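PDB 2UVF: exopolygalacturonase from Yersinia enterocolitica, which hydrolyses polygalacturonate, a main backbone of pectin, from the chain end as a family 28 glycoside hydrolase, and holds digalacturonic acid in this structure. Local coordinates for residues A[82-85]-A[86-90]; A[119-122]-A[123-126]; A[190-193]-A[194-198]; A[480-483]-A[484-487]. All coordinates share one frame; numbering follows the deposited sequence.

In the fold
From the N terminus, contacts 1 and 2 come first, both in the fibronectin type III domain. Contact 1 closes the last turns of helix 81-88. Contact 2 closes the loop that leads from strand 114-117 into strand 125-134. Contact 3 follows in an early coil of the beta-helix, where it rounds the corner between strands 187-191 and 194-202. Contact 4 spans the corner at Asn484 within strand 476-490, much later in the same solenoid. The four lie in series, and none nests in or crosses another. Contacts 3 and 4 are about 38 Å apart, centre to centre, on opposite sides of the chain's centre. Contacts 1 and 4 both touch the seam between the two domains.

Contact 1: residues A[82-85]-A[86-90]; sequences SDNN and DNFSP
Asn84 swings its CG anti to the backbone N (chi1 -174°), whereas Phe88, one helical turn on, sets CG beside its own N (chi1 -55°). The two side chains then meet on one flank of the helix. Asn84 ND2 lies at the edge of the Phe88 ring, 3.3 Å from Phe88 CE2. The amide is tilted about 46° to the ring.

Backbone bonds run i to i+4 at Asp86, Phe88 (N to Asn84 O, 3.0 Å) and Ser89 (N to Asn85 O, 2.9 Å). Those of Asn87 N, to Asp83 O and Asn84 O, are weak. Where the helix ends, one water lies 2.9 Å from Asn85 OD1 and 2.6 Å from Ser89 OG. Asn85 ND2 bonds back to Ala81 O, so the amide is held at both ends. Asp83 and Asp86 are like charges, with Asp83 OD1 4.1 Å from Asp86 OD2.

Lys92 makes a salt bridge to Asp86 OD1, which would partly offset the negative charge here, and Ser89 OG caps Lys92 N at the start of helix 92-100. Asn84 OD1 accepts a hydrogen bond from Thr116 N, so helix 81-88 packs on strand 114-117 through Asn84 and Phe88, while Asn85 and Ser89 touch Asn395 of the beta-helix.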
loop_
_atom_site.group_PDB
_atom_site.type_symbol
_atom_site.label_atom_id
_atom_site.label_comp_id
_atom_site.label_asym_id
_atom_site.label_seq_id
_atom_site.Cartn_x
_atom_site.Cartn_y
_atom_site.Cartn_z
ATOM N N SER A 82 -18.096 -7.735 10.785
ATOM C CA SER A 82 -18.207 -6.348 11.266
ATOM C C SER A 82 -17.719 -6.141 12.703
ATOM O O SER A 82 -16.884 -5.263 12.949
ATOM C CB SER A 82 -19.649 -5.855 11.143
ATOM O OG SER A 82 -20.527 -6.678 11.904
ATOM N N ASP A 83 -18.245 -6.935 13.643
ATOM C CA ASP A 83 -17.878 -6.843 15.068
ATOM C C ASP A 83 -16.445 -7.315 15.332
ATOM O O ASP A 83 -15.756 -6.799 16.213
ATOM C CB ASP A 83 -18.862 -7.637 15.961
ATOM C CG ASP A 83 -20.347 -7.306 15.683
ATOM O OD1 ASP A 83 -20.715 -6.104 15.568
ATOM O OD2 ASP A 83 -21.153 -8.267 15.605
ATOM N N ASN A 84 -16.008 -8.313 14.574
ATOM C CA ASN A 84 -14.626 -8.757 14.637
ATOM C C ASN A 84 -13.669 -7.652 14.217
ATOM O O ASN A 84 -12.747 -7.302 14.957
ATOM C CB ASN A 84 -14.405 -9.976 13.769
ATOM C CG ASN A 84 -13.016 -10.547 13.932
ATOM O OD1 ASN A 84 -12.115 -10.294 13.112
ATOM N ND2 ASN A 84 -12.832 -11.321 14.985
ATOM N N ASN A 85 -13.907 -7.083 13.042
ATOM C CA ASN A 85 -13.167 -5.875 12.635
ATOM C C ASN A 85 -13.179 -4.715 13.664
ATOM O O ASN A 85 -12.153 -4.054 13.840
ATOM C CB ASN A 85 -13.597 -5.431 11.238
ATOM C CG ASN A 85 -12.902 -6.228 10.125
ATOM O OD1 ASN A 85 -11.995 -5.711 9.472
ATOM N ND2 ASN A 85 -13.327 -7.487 9.906
ATOM N N ASP A 86 -14.293 -4.489 14.376
ATOM C CA ASP A 86 -14.323 -3.437 15.419
ATOM C C ASP A 86 -13.244 -3.677 16.486
ATOM O O ASP A 86 -12.638 -2.741 16.996
ATOM C CB ASP A 86 -15.706 -3.317 16.109
ATOM C CG ASP A 86 -16.806 -2.788 15.186
ATOM O OD1 ASP A 86 -16.505 -2.074 14.211
ATOM O OD2 ASP A 86 -17.994 -3.082 15.457
ATOM N N ASN A 87 -13.015 -4.947 16.806
ATOM C CA ASN A 87 -12.013 -5.377 17.790
ATOM C C ASN A 87 -10.556 -5.333 17.252
ATOM O O ASN A 87 -9.658 -4.784 17.912
ATOM C CB ASN A 87 -12.410 -6.793 18.276
ATOM C CG ASN A 87 -11.538 -7.330 19.415
ATOM O OD1 ASN A 87 -10.588 -6.688 19.876
ATOM N ND2 ASN A 87 -11.872 -8.547 19.875
ATOM N N PHE A 88 -10.341 -5.882 16.053
ATOM C CA PHE A 88 -8.987 -6.087 15.511
ATOM C C PHE A 88 -8.468 -5.143 14.400
ATOM O O PHE A 88 -7.270 -5.025 14.241
ATOM C CB PHE A 88 -8.807 -7.555 15.086
ATOM C CG PHE A 88 -9.115 -8.554 16.193
ATOM C CD1 PHE A 88 -8.262 -8.685 17.297
ATOM C CD2 PHE A 88 -10.260 -9.342 16.133
ATOM C CE1 PHE A 88 -8.545 -9.601 18.324
ATOM C CE2 PHE A 88 -10.552 -10.257 17.142
ATOM C CZ PHE A 88 -9.699 -10.394 18.237
ATOM N N SER A 89 -9.340 -4.477 13.643
ATOM C CA SER A 89 -8.889 -3.600 12.552
ATOM C C SER A 89 -8.715 -2.160 13.038
ATOM O O SER A 89 -9.652 -1.616 13.638
ATOM C CB SER A 89 -9.895 -3.648 11.404
ATOM O OG SER A 89 -9.773 -2.524 10.539
ATOM N N PRO A 90 -7.520 -1.549 12.804
ATOM C CA PRO A 90 -7.334 -0.121 13.038
ATOM C C PRO A 90 -8.080 0.780 12.040
ATOM O O PRO A 90 -8.364 1.938 12.368
ATOM C CB PRO A 90 -5.810 0.075 12.873
ATOM C CG PRO A 90 -5.407 -0.985 11.930
ATOM C CD PRO A 90 -6.265 -2.177 12.346
HETATM O O HOH W 1 -11.323 -3.006 8.543
#

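Contact 2: residues A[119-122]-A[123-126]; sequences GLKP and ETSY
The Tyr126 ring carries Leu120 over one face, and the backbone of Lys121 meets its edge, near the ring plane. Leu120 CG sits 3.4 Å from Tyr126 CE2 and 3.6 Å from Tyr126 CZ. Leu120 CB is close to the hydroxyl end, so the leucine lies along the outer half of the ring. The two side chains run past each other in opposite directions.

At the edge, Lys121 N donates to Tyr126 OH at 3.2 Å, with a fairly straight N-H...O angle of 163°. This bond anchors the hydroxyl end of the ring to the loop backbone. Tyr126 points CG beside its backbone N (chi1 -59°), which carries the ring back from the strand to the residues before the turn.

Residues Lys121 to Thr124 form a type II beta turn, with Glu123 in the position of positive phi. Thr124 OG1 is 3.4 Å from both Lys121 O and Pro122 O, and either bond would be weak. Thr150 OG1 hydrogen-bonds to Lys121 O and to Thr124 N, and so bridges the mouth of the turn. Ile53 of strand 53-58 touches both Leu120 and Tyr126.

A strand tyrosine folded back to bond the backbone of the preceding loop is a tyrosine corner. With its Leu-x-Pro-x-x-x-Tyr sequence, it is characteristic of fibronectin type III domains.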
loop_
_atom_site.group_PDB
_atom_site.type_symbol
_atom_site.label_atom_id
_atom_site.label_comp_id
_atom_site.label_asym_id
_atom_site.label_seq_id
_atom_site.Cartn_x
_atom_site.Cartn_y
_atom_site.Cartn_z
ATOM N N GLY A 119 -7.412 -16.768 20.630
ATOM C CA GLY A 119 -7.658 -17.629 21.790
ATOM C C GLY A 119 -7.601 -19.114 21.473
ATOM O O GLY A 119 -8.335 -19.907 22.061
ATOM N N LEU A 120 -6.738 -19.474 20.524
ATOM C CA LEU A 120 -6.551 -20.858 20.094
ATOM C C LEU A 120 -5.364 -21.464 20.850
ATOM O O LEU A 120 -4.717 -20.784 21.659
ATOM C CB LEU A 120 -6.318 -20.921 18.579
ATOM C CG LEU A 120 -7.425 -20.934 17.508
ATOM C CD1 LEU A 120 -8.767 -20.359 17.955
ATOM C CD2 LEU A 120 -6.914 -20.219 16.259
ATOM N N LYS A 121 -5.096 -22.742 20.597
ATOM C CA LYS A 121 -4.000 -23.455 21.262
ATOM C C LYS A 121 -2.931 -23.852 20.248
ATOM O O LYS A 121 -3.249 -24.032 19.061
ATOM C CB LYS A 121 -4.535 -24.694 21.982
ATOM C CG LYS A 121 -5.309 -24.394 23.274
ATOM C CD LYS A 121 -6.585 -25.246 23.368
ATOM C CE LYS A 121 -6.366 -26.679 22.842
ATOM N NZ LYS A 121 -7.614 -27.495 22.884
ATOM N N PRO A 122 -1.661 -23.986 20.704
ATOM C CA PRO A 122 -0.526 -24.263 19.810
ATOM C C PRO A 122 -0.679 -25.568 19.038
ATOM O O PRO A 122 -1.022 -26.586 19.631
ATOM C CB PRO A 122 0.665 -24.371 20.774
ATOM C CG PRO A 122 0.250 -23.650 21.991
ATOM C CD PRO A 122 -1.227 -23.876 22.108
ATOM N N GLU A 123 -0.462 -25.525 17.726
ATOM C CA GLU A 123 -0.304 -26.745 16.910
ATOM C C GLU A 123 -1.601 -27.518 16.590
ATOM O O GLU A 123 -1.549 -28.681 16.175
ATOM C CB GLU A 123 0.703 -27.677 17.590
ATOM C CG GLU A 123 1.793 -28.210 16.687
ATOM C CD GLU A 123 3.111 -28.359 17.423
ATOM O OE1 GLU A 123 3.194 -27.928 18.603
ATOM O OE2 GLU A 123 4.061 -28.893 16.815
ATOM N N THR A 124 -2.752 -26.866 16.755
ATOM C CA THR A 124 -4.069 -27.510 16.620
ATOM C C THR A 124 -4.743 -27.194 15.279
ATOM O O THR A 124 -4.712 -26.052 14.815
ATOM C CB THR A 124 -5.009 -27.073 17.789
ATOM O OG1 THR A 124 -4.340 -27.252 19.044
ATOM C CG2 THR A 124 -6.328 -27.857 17.789
ATOM N N SER A 125 -5.340 -28.210 14.657
ATOM C CA SER A 125 -6.154 -28.020 13.450
ATOM C C SER A 125 -7.554 -27.500 13.798
ATOM O O SER A 125 -8.131 -27.901 14.817
ATOM C CB SER A 125 -6.290 -29.327 12.672
ATOM O OG SER A 125 -5.262 -29.473 11.713
ATOM N N TYR A 126 -8.077 -26.609 12.949
ATOM C CA TYR A 126 -9.434 -26.065 13.085
ATOM C C TYR A 126 -10.053 -25.951 11.702
ATOM O O TYR A 126 -9.366 -25.585 10.741
ATOM C CB TYR A 126 -9.423 -24.685 13.740
ATOM C CG TYR A 126 -8.823 -24.634 15.125
ATOM C CD1 TYR A 126 -9.595 -24.938 16.246
ATOM C CD2 TYR A 126 -7.487 -24.263 15.323
ATOM C CE1 TYR A 126 -9.049 -24.895 17.533
ATOM C CE2 TYR A 126 -6.930 -24.217 16.613
ATOM C CZ TYR A 126 -7.721 -24.535 17.710
ATOM O OH TYR A 126 -7.209 -24.492 18.993
#

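Contact 3: residues A[190-193]-A[194-198]; sequences EIPA and GTYKS
This is a corner of the right-handed parallel beta-helix, the fold of family 28 and pectate lyase-like proteins. The chain leaves strand 187-191, rounds Pro192 and Ala193, and enters strand 194-202, where Tyr196 reaches back across the bend. Gly194 opens that strand at a positive phi of 129°, where a CB would run into Ala193 O; glycine avoids this clash.

The ring of Tyr196 meets two backbone carbonyls at its edge. Pro192 O is 3.1 Å from Tyr196 CE2, and Ala193 O lies close by. Ile191 CG2 approaches the ring obliquely, 3.6 Å from Tyr196 CD2. It reaches there because CG2 stands anti to the backbone N while CG1 lies beside it (chi1 -60°). The side chains of Pro192 and Tyr196 cross at about a right angle, with Pro192 CG 3.5 Å from Tyr196 OH.

The corner is tied into neighbouring coils. Ile191 packs on Leu209, Leu211 and Ala215, and Gly194 shares a backbone hydrogen bond with Gly214. Arg160 NH1 is a second partner of the Tyr196 hydroxyl.

The hydroxyl gives its own proton to the bend. Tyr196 OH donates to Ala193 O at 3.0 Å, coming from above the carbonyl plane, 44° out of it.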
loop_
_atom_site.group_PDB
_atom_site.type_symbol
_atom_site.label_atom_id
_atom_site.label_comp_id
_atom_site.label_asym_id
_atom_site.label_seq_id
_atom_site.Cartn_x
_atom_site.Cartn_y
_atom_site.Cartn_z
ATOM N N GLU A 190 11.728 -10.176 20.219
ATOM C CA GLU A 190 10.882 -9.187 20.884
ATOM C C GLU A 190 11.641 -7.896 21.172
ATOM O O GLU A 190 12.732 -7.933 21.738
ATOM C CB GLU A 190 10.311 -9.712 22.218
ATOM C CG GLU A 190 9.851 -11.168 22.238
ATOM C CD GLU A 190 8.389 -11.374 21.846
ATOM O OE1 GLU A 190 7.814 -10.510 21.147
ATOM O OE2 GLU A 190 7.818 -12.419 22.242
ATOM N N ILE A 191 11.050 -6.764 20.780
ATOM C CA ILE A 191 11.480 -5.430 21.225
ATOM C C ILE A 191 10.390 -4.888 22.170
ATOM O O ILE A 191 9.396 -4.309 21.697
ATOM C CB ILE A 191 11.673 -4.454 20.027
ATOM C CG1 ILE A 191 12.740 -4.983 19.046
ATOM C CG2 ILE A 191 12.002 -3.037 20.519
ATOM C CD1 ILE A 191 12.740 -4.333 17.699
ATOM N N PRO A 192 10.544 -5.102 23.500
ATOM C CA PRO A 192 9.602 -4.605 24.512
ATOM C C PRO A 192 9.411 -3.080 24.548
ATOM O O PRO A 192 10.109 -2.350 23.843
ATOM C CB PRO A 192 10.231 -5.094 25.838
ATOM C CG PRO A 192 11.667 -5.347 25.527
ATOM C CD PRO A 192 11.641 -5.870 24.126
ATOM N N ALA A 193 8.476 -2.611 25.384
ATOM C CA ALA A 193 8.290 -1.173 25.629
ATOM C C ALA A 193 9.625 -0.453 25.850
ATOM O O ALA A 193 10.543 -1.000 26.468
ATOM C CB ALA A 193 7.339 -0.930 26.811
ATOM N N GLY A 194 9.719 0.766 25.326
ATOM C CA GLY A 194 10.940 1.561 25.391
ATOM C C GLY A 194 11.349 2.084 24.027
ATOM O O GLY A 194 10.947 1.542 22.996
ATOM N N THR A 195 12.151 3.142 24.033
ATOM C CA THR A 195 12.665 3.750 22.814
ATOM C C THR A 195 14.114 3.331 22.563
ATOM O O THR A 195 15.038 3.808 23.237
ATOM C CB THR A 195 12.555 5.270 22.892
ATOM O OG1 THR A 195 11.177 5.619 23.062
ATOM C CG2 THR A 195 13.097 5.932 21.626
ATOM N N TYR A 196 14.291 2.446 21.578
ATOM C CA TYR A 196 15.592 1.881 21.183
ATOM C C TYR A 196 16.091 2.448 19.848
ATOM O O TYR A 196 15.628 2.035 18.774
ATOM C CB TYR A 196 15.477 0.354 21.065
ATOM C CG TYR A 196 14.877 -0.324 22.286
ATOM C CD1 TYR A 196 15.688 -0.909 23.254
ATOM C CD2 TYR A 196 13.494 -0.379 22.469
ATOM C CE1 TYR A 196 15.131 -1.538 24.392
ATOM C CE2 TYR A 196 12.929 -1.000 23.594
ATOM C CZ TYR A 196 13.749 -1.574 24.544
ATOM O OH TYR A 196 13.190 -2.175 25.640
ATOM N N LYS A 197 17.022 3.403 19.916
ATOM C CA LYS A 197 17.712 3.911 18.716
ATOM C C LYS A 197 18.517 2.788 18.064
ATOM O O LYS A 197 19.113 1.950 18.751
ATOM C CB LYS A 197 18.609 5.113 19.044
ATOM C CG LYS A 197 19.299 5.712 17.821
ATOM C CD LYS A 197 19.738 7.160 18.023
ATOM C CE LYS A 197 18.574 8.117 17.793
ATOM N NZ LYS A 197 19.007 9.380 17.157
ATOM N N SER A 198 18.504 2.744 16.737
ATOM C CA SER A 198 19.181 1.681 15.999
ATOM C C SER A 198 19.522 2.153 14.592
ATOM O O SER A 198 18.892 3.076 14.069
ATOM C CB SER A 198 18.321 0.417 15.965
ATOM O OG SER A 198 18.870 -0.589 15.120
#

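Contact 4: residues A[480-483]-A[484-487]; sequences VTFR and NNAM
Strand 476-490 of the right-handed parallel beta-helix turns a corner at Asn484, so the residues before and after it lie on different faces of the solenoid. Phe482 meets Met487 and Asn485 across this bend. The short strands 480-483 and 485-487 run at 62° to each other.

The apolar part is a Met-aromatic contact. Phe482 holds CG anti to its backbone N (chi1 -175°), which brings the ring across to the far side of the bend, where Met487 lies. Met487 SD lies at the edge of the Phe482 ring, 5.2 Å from its centroid and 4.0 Å from Phe482 CZ. Met487 CE is also near, 4.1 Å from Phe482 CE2. The two side chains approach from opposite directions. Leu465, Leu524 and Val527 also touch Phe482, and Val529 touches Met487.

Over one face of the same ring lies the amide of Asn485, with its plane about 62° from that of the ring. Asn485 CB is 4.0 Å from Phe482 CE2.

The polar part faces the other way. Arg483 NE forms a salt bridge with Glu454, and Asn484 OD1 accepts from Asn526 ND2. Two bonds link the corner to the fibronectin type III domain, from Asn484 ND2 to Glu61 O and from Gln107 NE2 to Met487 O.

Arg483 and Asn484 lie side by side and point the same way, with Asn484 ND2 4.0 Å from Arg483 NE.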
loop_
_atom_site.group_PDB
_atom_site.type_symbol
_atom_site.label_atom_id
_atom_site.label_comp_id
_atom_site.label_asym_id
_atom_site.label_seq_id
_atom_site.Cartn_x
_atom_site.Cartn_y
_atom_site.Cartn_z
ATOM N N VAL A 480 -6.797 -3.984 -14.124
ATOM C CA VAL A 480 -6.875 -3.260 -12.853
ATOM C C VAL A 480 -8.359 -2.964 -12.581
ATOM O O VAL A 480 -9.035 -2.371 -13.424
ATOM C CB VAL A 480 -6.033 -1.935 -12.908
ATOM C CG1 VAL A 480 -6.392 -1.000 -11.770
ATOM C CG2 VAL A 480 -4.520 -2.226 -12.907
ATOM N N THR A 481 -8.855 -3.421 -11.427
ATOM C CA THR A 481 -10.254 -3.225 -11.022
ATOM C C THR A 481 -10.319 -2.377 -9.767
ATOM O O THR A 481 -9.640 -2.654 -8.782
ATOM C CB THR A 481 -11.035 -4.573 -10.800
ATOM O OG1 THR A 481 -11.133 -5.278 -12.039
ATOM C CG2 THR A 481 -12.461 -4.321 -10.296
ATOM N N PHE A 482 -11.158 -1.353 -9.813
ATOM C CA PHE A 482 -11.334 -0.440 -8.702
ATOM C C PHE A 482 -12.832 -0.341 -8.438
ATOM O O PHE A 482 -13.552 0.347 -9.143
ATOM C CB PHE A 482 -10.727 0.922 -9.065
ATOM C CG PHE A 482 -10.741 1.920 -7.947
ATOM C CD1 PHE A 482 -9.614 2.090 -7.137
ATOM C CD2 PHE A 482 -11.868 2.701 -7.705
ATOM C CE1 PHE A 482 -9.618 3.029 -6.125
ATOM C CE2 PHE A 482 -11.865 3.632 -6.699
ATOM C CZ PHE A 482 -10.739 3.795 -5.904
ATOM N N ARG A 483 -13.292 -1.037 -7.401
ATOM C CA ARG A 483 -14.730 -1.242 -7.205
ATOM C C ARG A 483 -15.166 -1.231 -5.742
ATOM O O ARG A 483 -14.364 -1.450 -4.854
ATOM C CB ARG A 483 -15.182 -2.556 -7.883
ATOM C CG ARG A 483 -14.695 -3.815 -7.223
ATOM C CD ARG A 483 -15.408 -5.012 -7.787
ATOM N NE ARG A 483 -15.076 -6.249 -7.094
ATOM C CZ ARG A 483 -15.098 -7.462 -7.657
ATOM N NH1 ARG A 483 -15.413 -7.603 -8.945
ATOM N NH2 ARG A 483 -14.780 -8.527 -6.939
ATOM N N ASN A 484 -16.459 -1.012 -5.508
ATOM C CA ASN A 484 -17.003 -1.122 -4.167
ATOM C C ASN A 484 -16.182 -0.305 -3.175
ATOM O O ASN A 484 -15.831 -0.771 -2.101
ATOM C CB ASN A 484 -17.067 -2.577 -3.740
ATOM C CG ASN A 484 -18.014 -3.383 -4.585
ATOM O OD1 ASN A 484 -18.906 -2.835 -5.233
ATOM N ND2 ASN A 484 -17.827 -4.696 -4.584
ATOM N N ASN A 485 -15.886 0.926 -3.573
ATOM C CA ASN A 485 -15.114 1.862 -2.762
ATOM C C ASN A 485 -15.918 3.116 -2.575
ATOM O O ASN A 485 -16.582 3.573 -3.506
ATOM C CB ASN A 485 -13.802 2.239 -3.469
ATOM C CG ASN A 485 -12.877 1.071 -3.646
ATOM O OD1 ASN A 485 -12.308 0.866 -4.720
ATOM N ND2 ASN A 485 -12.715 0.296 -2.610
ATOM N N ALA A 486 -15.817 3.697 -1.380
ATOM C CA ALA A 486 -16.463 4.964 -1.094
ATOM C C ALA A 486 -15.453 6.040 -0.766
ATOM O O ALA A 486 -14.502 5.806 -0.033
ATOM C CB ALA A 486 -17.496 4.812 0.036
ATOM N N MET A 487 -15.680 7.244 -1.288
ATOM C CA MET A 487 -14.685 8.298 -1.165
ATOM C C MET A 487 -15.297 9.657 -0.866
ATOM O O MET A 487 -16.374 9.974 -1.352
ATOM C CB MET A 487 -13.836 8.375 -2.430
ATOM C CG MET A 487 -13.420 7.007 -2.990
ATOM S SD MET A 487 -11.983 7.085 -4.089
ATOM C CE MET A 487 -12.647 7.482 -5.671
#